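Local atomic coordinates of cytochrome P450 (Bacillus megaterium, PDB entry 5L92), a protein that binds heme and the steroid corticosterone and, as a cytochrome P450, probably acts as a monooxygenase that oxidises steroids. Residues 265-268 against 269-273; 113-116 against 117-121; 327-331 against 332-336; 376-379 against 380-384. All coordinates share one frame; numbering follows the deposited sequence.

Contact 1. Residues 265-268 against 269-273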
loop_
_atom_site.group_PDB
_atom_site.type_symbol
_atom_site.label_atom_id
_atom_site.label_comp_id
_atom_site.label_asym_id
_atom_site.label_seq_id
_atom_site.Cartn_x
_atom_site.Cartn_y
_atom_site.Cartn_z
ATOM N N PHE A 265 5.858 -20.680 -10.414
ATOM C CA PHE A 265 7.026 -20.793 -9.562
ATOM C C PHE A 265 8.142 -21.596 -10.241
ATOM O O PHE A 265 9.310 -21.200 -10.207
ATOM C CB PHE A 265 6.594 -21.419 -8.237
ATOM C CG PHE A 265 7.677 -21.476 -7.187
ATOM C CD1 PHE A 265 8.458 -20.395 -6.922
ATOM C CD2 PHE A 265 7.868 -22.613 -6.435
ATOM C CE1 PHE A 265 9.431 -20.446 -5.939
ATOM C CE2 PHE A 265 8.832 -22.651 -5.445
ATOM C CZ PHE A 265 9.615 -21.571 -5.211
ATOM N N GLU A 266 7.805 -22.724 -10.886
ATOM C CA GLU A 266 8.869 -23.502 -11.523
ATOM C C GLU A 266 9.494 -22.717 -12.658
ATOM O O GLU A 266 10.693 -22.819 -12.906
ATOM C CB GLU A 266 8.357 -24.857 -12.049
ATOM C CG GLU A 266 7.895 -25.816 -10.983
ATOM C CD GLU A 266 8.870 -25.940 -9.837
ATOM O OE1 GLU A 266 9.995 -26.412 -10.062
ATOM O OE2 GLU A 266 8.519 -25.563 -8.699
ATOM N N ARG A 267 8.707 -21.897 -13.338
ATOM C CA ARG A 267 9.265 -21.175 -14.459
ATOM C C ARG A 267 10.155 -20.041 -13.975
ATOM O O ARG A 267 11.262 -19.835 -14.485
ATOM C CB ARG A 267 8.140 -20.673 -15.347
ATOM C CG ARG A 267 8.708 -19.930 -16.524
ATOM C CD ARG A 267 7.687 -19.548 -17.555
ATOM N NE ARG A 267 8.352 -18.733 -18.560
ATOM C CZ ARG A 267 7.759 -17.828 -19.321
ATOM N NH1 ARG A 267 6.446 -17.606 -19.215
ATOM N NH2 ARG A 267 8.497 -17.140 -20.183
ATOM N N LEU A 268 9.699 -19.312 -12.959
ATOM C CA LEU A 268 10.504 -18.253 -12.374
ATOM C C LEU A 268 11.880 -18.759 -11.951
ATOM O O LEU A 268 12.889 -18.084 -12.167
ATOM C CB LEU A 268 9.748 -17.657 -11.177
ATOM C CG LEU A 268 10.398 -16.437 -10.531
ATOM C CD1 LEU A 268 10.569 -15.318 -11.541
ATOM C CD2 LEU A 268 9.496 -15.977 -9.364
ATOM N N LYS A 269 11.938 -19.938 -11.336
ATOM C CA LYS A 269 13.216 -20.517 -10.931
ATOM C C LYS A 269 14.106 -20.814 -12.120
ATOM O O LYS A 269 15.328 -20.641 -12.032
ATOM C CB LYS A 269 12.997 -21.787 -10.121
ATOM C CG LYS A 269 12.537 -21.495 -8.724
ATOM C CD LYS A 269 12.335 -22.760 -7.890
ATOM C CE LYS A 269 11.128 -23.544 -8.358
ATOM N NZ LYS A 269 11.006 -24.827 -7.594
ATOM N N ARG A 270 13.520 -21.231 -13.260
ATOM C CA ARG A 270 14.349 -21.445 -14.448
ATOM C C ARG A 270 14.748 -20.126 -15.099
ATOM O O ARG A 270 15.786 -20.053 -15.754
ATOM C CB ARG A 270 13.619 -22.315 -15.490
ATOM C CG ARG A 270 13.309 -23.766 -15.033
ATOM C CD ARG A 270 12.705 -24.621 -16.174
ATOM N NE ARG A 270 11.450 -24.098 -16.724
ATOM C CZ ARG A 270 10.223 -24.397 -16.303
ATOM N NH1 ARG A 270 10.023 -25.211 -15.284
ATOM N NH2 ARG A 270 9.182 -23.841 -16.895
ATOM N N GLU A 271 13.916 -19.083 -14.969
ATOM C CA GLU A 271 14.094 -17.828 -15.691
ATOM C C GLU A 271 14.080 -16.705 -14.635
ATOM O O GLU A 271 13.066 -16.022 -14.412
ATOM C CB GLU A 271 13.023 -17.641 -16.746
ATOM C CG GLU A 271 13.168 -18.519 -18.006
ATOM C CD GLU A 271 11.960 -18.424 -18.963
ATOM O OE1 GLU A 271 11.764 -17.369 -19.616
ATOM O OE2 GLU A 271 11.176 -19.403 -19.049
ATOM N N LYS A 272 15.219 -16.538 -13.954
ATOM C CA LYS A 272 15.292 -15.565 -12.876
ATOM C C LYS A 272 14.997 -14.168 -13.379
ATOM O O LYS A 272 14.347 -13.384 -12.688
ATOM C CB LYS A 272 16.671 -15.594 -12.206
ATOM C CG LYS A 272 16.885 -16.797 -11.291
ATOM C CD LYS A 272 18.306 -16.827 -10.688
ATOM C CE LYS A 272 18.671 -18.234 -10.208
ATOM N NZ LYS A 272 17.505 -18.929 -9.566
ATOM N N GLU A 273 15.439 -13.837 -14.580
ATOM C CA GLU A 273 15.180 -12.497 -15.085
ATOM C C GLU A 273 13.688 -12.145 -15.125
ATOM O O GLU A 273 13.356 -10.969 -15.319
ATOM C CB GLU A 273 15.814 -12.341 -16.483
ATOM C CG GLU A 273 15.082 -13.033 -17.634
ATOM C CD GLU A 273 15.346 -14.551 -17.764
ATOM O OE1 GLU A 273 16.077 -15.161 -16.940
ATOM O OE2 GLU A 273 14.784 -15.138 -18.724
#
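Lys269 lies across the ring of Phe265 one helical turn earlier, and this is the tightly packed part of the contact. Its CE sits over the middle of the face, 3.9 Å from the Phe265 ring centroid and 13° off the normal, which defines a CH-pi contact. The chain bends at chi3 (-70°), bringing CE above the ring while NZ passes on to Glu266. NZ is 2.8 Å from Glu266 OE2, a salt bridge on the syn side of the carboxylate, tilted out of its plane, and also forms an off-centre cation-pi pair with the Phe265 ring. Pro374 O is a further acceptor for NZ.

The solvent side is looser. Arg270, an exposed residue, lays its guanidinium flat over backbone, with Glu266 O and Arg267 CA off-centre beneath one face. Beyond it, Arg267 NE reaches Glu271 OE2 at 2.9 Å in a nearly straight bond (171°), within the guanidinium plane but from above the carboxylate plane; NH2 adds a weak bond to OE1. A leucine in place of Arg267 would probably leave Glu271, and Asp336 that NH1 holds in a salt bridge, without their cationic mate. Glu271 N still bonds Arg267 O at 2.8 Å, although Glu271 has already left helical geometry.

Helix 262-270, the J helix of the P450 fold, thus presents Phe265 and Leu268 to helix 247-260, with Leu268 and Lys269 also touching Ile370 of helix 355-372.

Contact 2. Residues 113-116 against 117-121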
loop_
_atom_site.group_PDB
_atom_site.type_symbol
_atom_site.label_atom_id
_atom_site.label_comp_id
_atom_site.label_asym_id
_atom_site.label_seq_id
_atom_site.Cartn_x
_atom_site.Cartn_y
_atom_site.Cartn_z
ATOM N N PRO A 113 22.091 -2.015 -1.308
ATOM C CA PRO A 113 22.961 -2.807 -0.417
ATOM C C PRO A 113 22.486 -2.820 1.018
ATOM O O PRO A 113 22.711 -3.813 1.722
ATOM C CB PRO A 113 24.343 -2.127 -0.556
ATOM C CG PRO A 113 24.235 -1.236 -1.778
ATOM C CD PRO A 113 22.775 -0.817 -1.806
ATOM N N LYS A 114 21.855 -1.740 1.486
ATOM C CA LYS A 114 21.193 -1.784 2.786
ATOM C C LYS A 114 20.077 -2.825 2.780
ATOM O O LYS A 114 19.973 -3.657 3.688
ATOM C CB LYS A 114 20.629 -0.400 3.159
ATOM C CG LYS A 114 21.659 0.643 3.495
ATOM C CD LYS A 114 21.026 1.978 3.914
ATOM C CE LYS A 114 22.100 3.031 4.148
ATOM N NZ LYS A 114 21.555 4.417 4.304
ATOM N N ILE A 115 19.228 -2.794 1.757
ATOM C CA ILE A 115 18.103 -3.730 1.709
ATOM C C ILE A 115 18.619 -5.161 1.677
ATOM O O ILE A 115 18.107 -6.043 2.382
ATOM C CB ILE A 115 17.198 -3.404 0.506
ATOM C CG1 ILE A 115 16.501 -2.056 0.746
ATOM C CG2 ILE A 115 16.121 -4.511 0.292
ATOM C CD1 ILE A 115 16.051 -1.304 -0.494
ATOM N N ALA A 116 19.682 -5.407 0.911
ATOM C CA ALA A 116 20.164 -6.781 0.804
ATOM C C ALA A 116 20.712 -7.260 2.143
ATOM O O ALA A 116 20.565 -8.439 2.486
ATOM C CB ALA A 116 21.200 -6.900 -0.336
ATOM N N ARG A 117 21.273 -6.362 2.944
ATOM C CA ARG A 117 21.826 -6.791 4.228
ATOM C C ARG A 117 20.731 -7.061 5.245
ATOM O O ARG A 117 20.809 -8.021 6.026
ATOM C CB ARG A 117 22.785 -5.730 4.788
ATOM C CG ARG A 117 24.186 -5.768 4.230
ATOM C CD ARG A 117 25.141 -4.879 5.066
ATOM N NE ARG A 117 24.695 -3.492 5.191
ATOM C CZ ARG A 117 24.985 -2.511 4.331
ATOM N NH1 ARG A 117 25.716 -2.746 3.247
ATOM N NH2 ARG A 117 24.526 -1.277 4.546
ATOM N N ILE A 118 19.721 -6.204 5.273
ATOM C CA ILE A 118 18.597 -6.449 6.164
ATOM C C ILE A 118 17.945 -7.772 5.807
ATOM O O ILE A 118 17.630 -8.586 6.687
ATOM C CB ILE A 118 17.598 -5.289 6.102
ATOM C CG1 ILE A 118 18.295 -3.993 6.549
ATOM C CG2 ILE A 118 16.395 -5.609 7.014
ATOM C CD1 ILE A 118 17.581 -2.773 6.146
ATOM N N THR A 119 17.782 -8.022 4.504
ATOM C CA THR A 119 17.192 -9.274 4.041
ATOM C C THR A 119 17.976 -10.456 4.584
ATOM O O THR A 119 17.407 -11.369 5.201
ATOM C CB THR A 119 17.155 -9.291 2.501
ATOM O OG1 THR A 119 16.248 -8.287 2.030
ATOM C CG2 THR A 119 16.704 -10.635 1.961
ATOM N N ASN A 120 19.309 -10.426 4.409
ATOM C CA ASN A 120 20.142 -11.541 4.867
ATOM C C ASN A 120 20.135 -11.647 6.382
ATOM O O ASN A 120 20.139 -12.752 6.931
ATOM C CB ASN A 120 21.576 -11.396 4.342
ATOM C CG ASN A 120 21.673 -11.632 2.832
ATOM O OD1 ASN A 120 20.890 -12.398 2.240
ATOM N ND2 ASN A 120 22.630 -10.977 2.207
ATOM N N GLU A 121 20.134 -10.517 7.083
ATOM C CA GLU A 121 20.057 -10.571 8.539
ATOM C C GLU A 121 18.752 -11.220 8.989
ATOM O O GLU A 121 18.753 -12.101 9.857
ATOM C CB GLU A 121 20.193 -9.158 9.138
ATOM C CG GLU A 121 20.128 -9.131 10.686
ATOM C CD GLU A 121 20.132 -7.715 11.304
ATOM O OE1 GLU A 121 19.729 -6.735 10.630
ATOM O OE2 GLU A 121 20.538 -7.586 12.487
#
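Arg117 folds back over the preceding turn, its guanidinium lying flat above backbone rather than reaching outward. One face covers Pro113 O and Lys114 CA, both displaced toward its rim, and NH1 is 3.5 Å from Pro113 O. A bend at chi3 (-56°) turns the group into this position. Lys114, extended beyond CG, crosses it at a slant: NH2 touches Lys114 CG at 3.6 Å, whereas the two cationic ends stay apart, Lys114 NZ and Arg117 NH2 being 6.4 Å from each other.

On another side of the helix, Ile118 sets CG1 3.3 Å from Lys114 O, and Thr119 turns its hydroxyl back toward Ile115. With OG1 beside its own backbone N (chi1 -66°), Thr119 donates to Ile115 O at 2.9 Å from above the carbonyl plane, while Thr119 N reaches the same oxygen almost in line with its C=O.

Helix 112-125 is helix D of the P450 helical core; Ile115, Ile118 and Thr119 pack on Leu142 of helix 141-151, and Ile115 also meets Ile360 and Ile364 of helix 355-372. The chemistry is accordingly divided: aliphatic stems shield carbonyls, charge remains outside, and Ile115 O, accepting from both Thr119 N and OG1, gives the hydroxyl of this buried residue an acceptor within the helix.

Contact 3. Residues 327-331 against 332-336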
loop_
_atom_site.group_PDB
_atom_site.type_symbol
_atom_site.label_atom_id
_atom_site.label_comp_id
_atom_site.label_asym_id
_atom_site.label_seq_id
_atom_site.Cartn_x
_atom_site.Cartn_y
_atom_site.Cartn_z
ATOM N N PHE A 327 -6.535 -6.341 -20.497
ATOM C CA PHE A 327 -5.659 -7.399 -20.010
ATOM C C PHE A 327 -6.196 -8.702 -20.595
ATOM O O PHE A 327 -7.202 -9.223 -20.114
ATOM C CB PHE A 327 -5.619 -7.451 -18.492
ATOM C CG PHE A 327 -5.091 -6.188 -17.831
ATOM C CD1 PHE A 327 -3.725 -6.005 -17.623
ATOM C CD2 PHE A 327 -5.954 -5.212 -17.395
ATOM C CE1 PHE A 327 -3.250 -4.857 -17.001
ATOM C CE2 PHE A 327 -5.466 -4.051 -16.767
ATOM C CZ PHE A 327 -4.136 -3.882 -16.581
ATOM N N GLU A 328 -5.557 -9.195 -21.644
ATOM C CA GLU A 328 -5.983 -10.466 -22.232
ATOM C C GLU A 328 -5.876 -11.613 -21.219
ATOM O O GLU A 328 -4.907 -11.712 -20.470
ATOM C CB GLU A 328 -5.160 -10.768 -23.485
ATOM C CG GLU A 328 -5.574 -12.061 -24.167
ATOM C CD GLU A 328 -5.189 -12.107 -25.636
ATOM O OE1 GLU A 328 -4.086 -11.619 -25.984
ATOM O OE2 GLU A 328 -6.000 -12.628 -26.440
ATOM N N ASP A 329 -6.922 -12.437 -21.149
ATOM C CA ASP A 329 -7.028 -13.556 -20.202
ATOM C C ASP A 329 -6.837 -13.052 -18.781
ATOM O O ASP A 329 -5.960 -13.521 -18.037
ATOM C CB ASP A 329 -6.019 -14.648 -20.509
ATOM C CG ASP A 329 -6.196 -15.205 -21.891
ATOM O OD1 ASP A 329 -7.290 -15.741 -22.160
ATOM O OD2 ASP A 329 -5.254 -15.089 -22.701
ATOM N N PRO A 330 -7.586 -12.042 -18.429
ATOM C CA PRO A 330 -7.447 -11.329 -17.176
ATOM C C PRO A 330 -7.415 -12.105 -15.907
ATOM O O PRO A 330 -6.752 -11.698 -15.009
ATOM C CB PRO A 330 -8.641 -10.396 -17.197
ATOM C CG PRO A 330 -9.574 -10.974 -18.131
ATOM C CD PRO A 330 -8.795 -11.667 -19.139
ATOM N N GLU A 331 -8.135 -13.202 -15.845
ATOM C CA GLU A 331 -8.189 -13.970 -14.638
ATOM C C GLU A 331 -7.007 -14.951 -14.495
ATOM O O GLU A 331 -6.957 -15.721 -13.590
ATOM C CB GLU A 331 -9.568 -14.619 -14.468
ATOM C CG GLU A 331 -10.817 -13.723 -14.669
ATOM C CD GLU A 331 -11.033 -12.514 -13.683
ATOM O OE1 GLU A 331 -11.058 -12.652 -12.487
ATOM O OE2 GLU A 331 -11.289 -11.388 -14.112
ATOM N N VAL A 332 -6.047 -14.871 -15.397
ATOM C CA VAL A 332 -4.882 -15.703 -15.367
ATOM C C VAL A 332 -3.604 -15.001 -14.989
ATOM O O VAL A 332 -3.203 -14.061 -15.596
ATOM C CB VAL A 332 -4.670 -16.413 -16.716
ATOM C CG1 VAL A 332 -3.467 -17.293 -16.687
ATOM C CG2 VAL A 332 -5.865 -17.251 -17.049
ATOM N N PHE A 333 -2.988 -15.526 -13.963
ATOM C CA PHE A 333 -1.700 -15.071 -13.493
ATOM C C PHE A 333 -0.605 -15.496 -14.481
ATOM O O PHE A 333 -0.368 -16.633 -14.688
ATOM C CB PHE A 333 -1.428 -15.613 -12.112
ATOM C CG PHE A 333 -0.182 -15.126 -11.497
ATOM C CD1 PHE A 333 -0.106 -13.890 -10.937
ATOM C CD2 PHE A 333 0.914 -15.919 -11.452
ATOM C CE1 PHE A 333 1.036 -13.463 -10.355
ATOM C CE2 PHE A 333 2.067 -15.494 -10.879
ATOM C CZ PHE A 333 2.129 -14.268 -10.328
ATOM N N LYS A 334 0.057 -14.540 -15.079
ATOM C CA LYS A 334 1.104 -14.825 -16.067
ATOM C C LYS A 334 2.379 -14.088 -15.669
ATOM O O LYS A 334 2.446 -12.859 -15.803
ATOM C CB LYS A 334 0.671 -14.387 -17.466
ATOM C CG LYS A 334 -0.557 -15.086 -18.029
ATOM C CD LYS A 334 -0.842 -14.628 -19.483
ATOM C CE LYS A 334 -2.167 -15.136 -20.037
ATOM N NZ LYS A 334 -2.647 -14.246 -21.151
ATOM N N ILE A 335 3.403 -14.809 -15.195
ATOM C CA ILE A 335 4.569 -14.083 -14.687
ATOM C C ILE A 335 5.234 -13.247 -15.764
ATOM O O ILE A 335 6.051 -12.387 -15.438
ATOM C CB ILE A 335 5.672 -14.966 -14.065
ATOM C CG1 ILE A 335 6.225 -16.001 -15.067
ATOM C CG2 ILE A 335 5.255 -15.580 -12.729
ATOM C CD1 ILE A 335 7.498 -16.725 -14.510
ATOM N N ASP A 336 4.969 -13.517 -17.048
ATOM C CA ASP A 336 5.614 -12.792 -18.137
ATOM C C ASP A 336 4.676 -11.793 -18.786
ATOM O O ASP A 336 4.989 -11.289 -19.869
ATOM C CB ASP A 336 6.173 -13.771 -19.193
ATOM C CG ASP A 336 5.100 -14.697 -19.804
ATOM O OD1 ASP A 336 4.042 -14.952 -19.191
ATOM O OD2 ASP A 336 5.342 -15.202 -20.916
#
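The carboxylate of Asp329 is met by Lys334 NZ on the anti lone pair of OD2, the side away from the other oxygen, at 3.1 Å; the pair is a salt bridge. The neighbouring flat group, the Asp329 carbonyl, is approached differently: Val332 N is 3.0 Å from Asp329 O but stands 39° above the carbonyl plane, with a fairly straight N-H (155°). The ring of Phe333 turns from the first segment and pairs edge-to-face with Tyr285, packing also on Val282.

Lys334 is extended beyond CG and crosses Asp329 obliquely. Its ammonium also comes within 3.5 Å of Asp329 CB, and makes a weak bond of 3.5 Å to Glu328 O. Glu328 OE1 remains 5.7 Å from Lys334 NZ, a separation at which its charge would probably add to the local field without a direct contact.

The Val332 N bond closes a type I beta turn from Asp329 to Val332, with Pro330 and Glu331 at its corners. This turn lies in the P450 meander, between the short helix 317-320 and the heme-ligating cysteine loop. Around it stands the family's E-R-R triad: Glu281 OE2 accepts from Lys334 N, Arg284 NH1 donates to Pro330 O, and Arg337 donates to the Glu328, Asp329 and Val332 carbonyls.

A methionine replacing Lys334 would probably leave the Asp329 carboxylate without its partner and freer to turn. Val332 CB rests 3.4 Å from Asp329 O, and the Glu331 side chain turns to Arg322, salt-bridged through OE1.

Contact 4. Residues 376-379 against 380-384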
loop_
_atom_site.group_PDB
_atom_site.type_symbol
_atom_site.label_atom_id
_atom_site.label_comp_id
_atom_site.label_asym_id
_atom_site.label_seq_id
_atom_site.Cartn_x
_atom_site.Cartn_y
_atom_site.Cartn_z
ATOM N N MET A 376 10.226 -24.633 -1.372
ATOM C CA MET A 376 9.273 -24.148 -0.409
ATOM C C MET A 376 7.814 -24.448 -0.765
ATOM O O MET A 376 7.450 -24.507 -1.895
ATOM C CB MET A 376 9.475 -22.649 -0.131
ATOM C CG MET A 376 8.743 -21.676 -1.023
ATOM S SD MET A 376 8.954 -19.940 -0.619
ATOM C CE MET A 376 10.125 -19.493 -1.800
ATOM N N ASP A 377 7.006 -24.653 0.248
ATOM C CA ASP A 377 5.598 -24.916 0.073
ATOM C C ASP A 377 4.846 -24.568 1.336
ATOM O O ASP A 377 5.427 -24.272 2.340
ATOM C CB ASP A 377 5.373 -26.364 -0.343
ATOM C CG ASP A 377 4.090 -26.573 -1.166
ATOM O OD1 ASP A 377 3.349 -25.660 -1.429
ATOM O OD2 ASP A 377 3.833 -27.685 -1.539
ATOM N N TRP A 378 3.536 -24.590 1.250
ATOM C CA TRP A 378 2.719 -24.301 2.380
ATOM C C TRP A 378 3.108 -25.207 3.521
ATOM O O TRP A 378 3.352 -26.348 3.329
ATOM C CB TRP A 378 1.242 -24.538 2.096
ATOM C CG TRP A 378 0.722 -24.178 0.786
ATOM C CD1 TRP A 378 0.483 -25.006 -0.209
ATOM C CD2 TRP A 378 0.309 -22.898 0.347
ATOM N NE1 TRP A 378 -0.016 -24.352 -1.256
ATOM C CE2 TRP A 378 -0.147 -23.042 -0.936
ATOM C CE3 TRP A 378 0.288 -21.647 0.916
ATOM C CZ2 TRP A 378 -0.607 -21.993 -1.664
ATOM C CZ3 TRP A 378 -0.157 -20.633 0.207
ATOM C CH2 TRP A 378 -0.607 -20.792 -1.066
ATOM N N SER A 379 3.138 -24.683 4.717
ATOM C CA SER A 379 3.413 -25.491 5.866
ATOM C C SER A 379 2.138 -26.190 6.268
ATOM O O SER A 379 1.089 -25.748 5.947
ATOM C CB SER A 379 3.986 -24.635 6.971
ATOM O OG SER A 379 3.257 -24.660 8.148
ATOM N N PRO A 380 2.310 -27.312 7.051
ATOM C CA PRO A 380 1.071 -27.955 7.494
ATOM C C PRO A 380 0.207 -27.075 8.378
ATOM O O PRO A 380 -0.921 -27.373 8.543
ATOM C CB PRO A 380 1.533 -29.173 8.261
ATOM C CG PRO A 380 2.883 -29.458 7.791
ATOM C CD PRO A 380 3.474 -28.149 7.581
ATOM N N SER A 381 0.757 -26.002 8.900
ATOM C CA SER A 381 0.020 -25.101 9.737
ATOM C C SER A 381 -0.595 -23.901 9.032
ATOM O O SER A 381 -1.195 -23.082 9.663
ATOM C CB SER A 381 0.889 -24.589 10.866
ATOM O OG SER A 381 1.005 -25.519 11.879
ATOM N N PHE A 382 -0.439 -23.815 7.732
ATOM C CA PHE A 382 -0.967 -22.704 7.004
ATOM C C PHE A 382 -2.461 -22.571 7.099
ATOM O O PHE A 382 -3.167 -23.513 6.990
ATOM C CB PHE A 382 -0.560 -22.742 5.538
ATOM C CG PHE A 382 -1.241 -21.706 4.699
ATOM C CD1 PHE A 382 -2.489 -21.948 4.235
ATOM C CD2 PHE A 382 -0.664 -20.508 4.437
ATOM C CE1 PHE A 382 -3.156 -21.030 3.511
ATOM C CE2 PHE A 382 -1.332 -19.567 3.721
ATOM C CZ PHE A 382 -2.576 -19.835 3.244
ATOM N N GLU A 383 -2.892 -21.341 7.270
ATOM C CA GLU A 383 -4.289 -20.969 7.294
ATOM C C GLU A 383 -4.409 -19.629 6.612
ATOM O O GLU A 383 -3.609 -18.799 6.839
ATOM C CB GLU A 383 -4.825 -20.838 8.703
ATOM C CG GLU A 383 -5.381 -22.070 9.359
ATOM C CD GLU A 383 -5.469 -21.928 10.864
ATOM O OE1 GLU A 383 -6.113 -20.985 11.335
ATOM O OE2 GLU A 383 -4.872 -22.728 11.596
ATOM N N LEU A 384 -5.431 -19.443 5.800
ATOM C CA LEU A 384 -5.701 -18.192 5.096
ATOM C C LEU A 384 -6.304 -17.188 6.084
ATOM O O LEU A 384 -7.402 -17.403 6.622
ATOM C CB LEU A 384 -6.639 -18.452 3.914
ATOM C CG LEU A 384 -6.906 -17.258 3.018
ATOM C CD1 LEU A 384 -5.705 -16.961 2.157
ATOM C CD2 LEU A 384 -8.163 -17.456 2.179
#
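Aromatic contact joins Trp378 to Phe382, whose side chains run side by side in the same direction. The edge of the indole's six-membered ring is aimed at the face of Phe382: centroids are 4.8 Å apart, planes at 54°, and Trp378 CE3 stands over the middle of the phenyl ring, 3.8 Å from Phe382 CD2. Phe382 holds CG opposite its backbone N (chi1 172°), which sends the ring back across the turn toward Trp378. Tyr256 makes a second edge-to-face pair with Trp378.

Polar contacts are concentrated on Ser379. Its carbonyl oxygen accepts from Phe382 N at 3.0 Å, closing a type I beta turn with Pro380 and Ser381 at the corners; the donor lies well above the carbonyl plane, although the N-H points straight (169°). Ser379 OG accepts from Ser381 N at 2.9 Å, forming an ST turn over the same bend.

Backbone bonds pair Asp377 with Arg401 and Ser379 with Leu399, and the turn follows directly on 377-378, an outermost strand of the small antiparallel sheet. Chemically, Ser379 supplies two acceptors, side-chain and backbone, for the successive amides of Ser381 and Phe382, while the reversal they fix brings two aromatic rings together and gives the bend an apolar side.

In the fold
From the N terminus, contact 2 comes first, on helix 112-125, followed by contact 1 at the end of helix 262-270, contact 3 in the meander and contact 4, running from strand 377-378 into the turn that follows. They run in series, none enclosing or crossing another; contacts 1 and 2 span helical turns, whereas 3 and 4 each close a beta turn. Contact 1 is the junction: Arg267 NH1 reaches Asp336 OD2 of contact 3 at 3.1 Å, with Ile335 packing beside it, and Phe265 CZ meets Met376 CE of contact 4 at 4.0 Å. Contact 2 stays separate, its nearest atoms about 14 Å from contact 1, though helix 355-372 touches both.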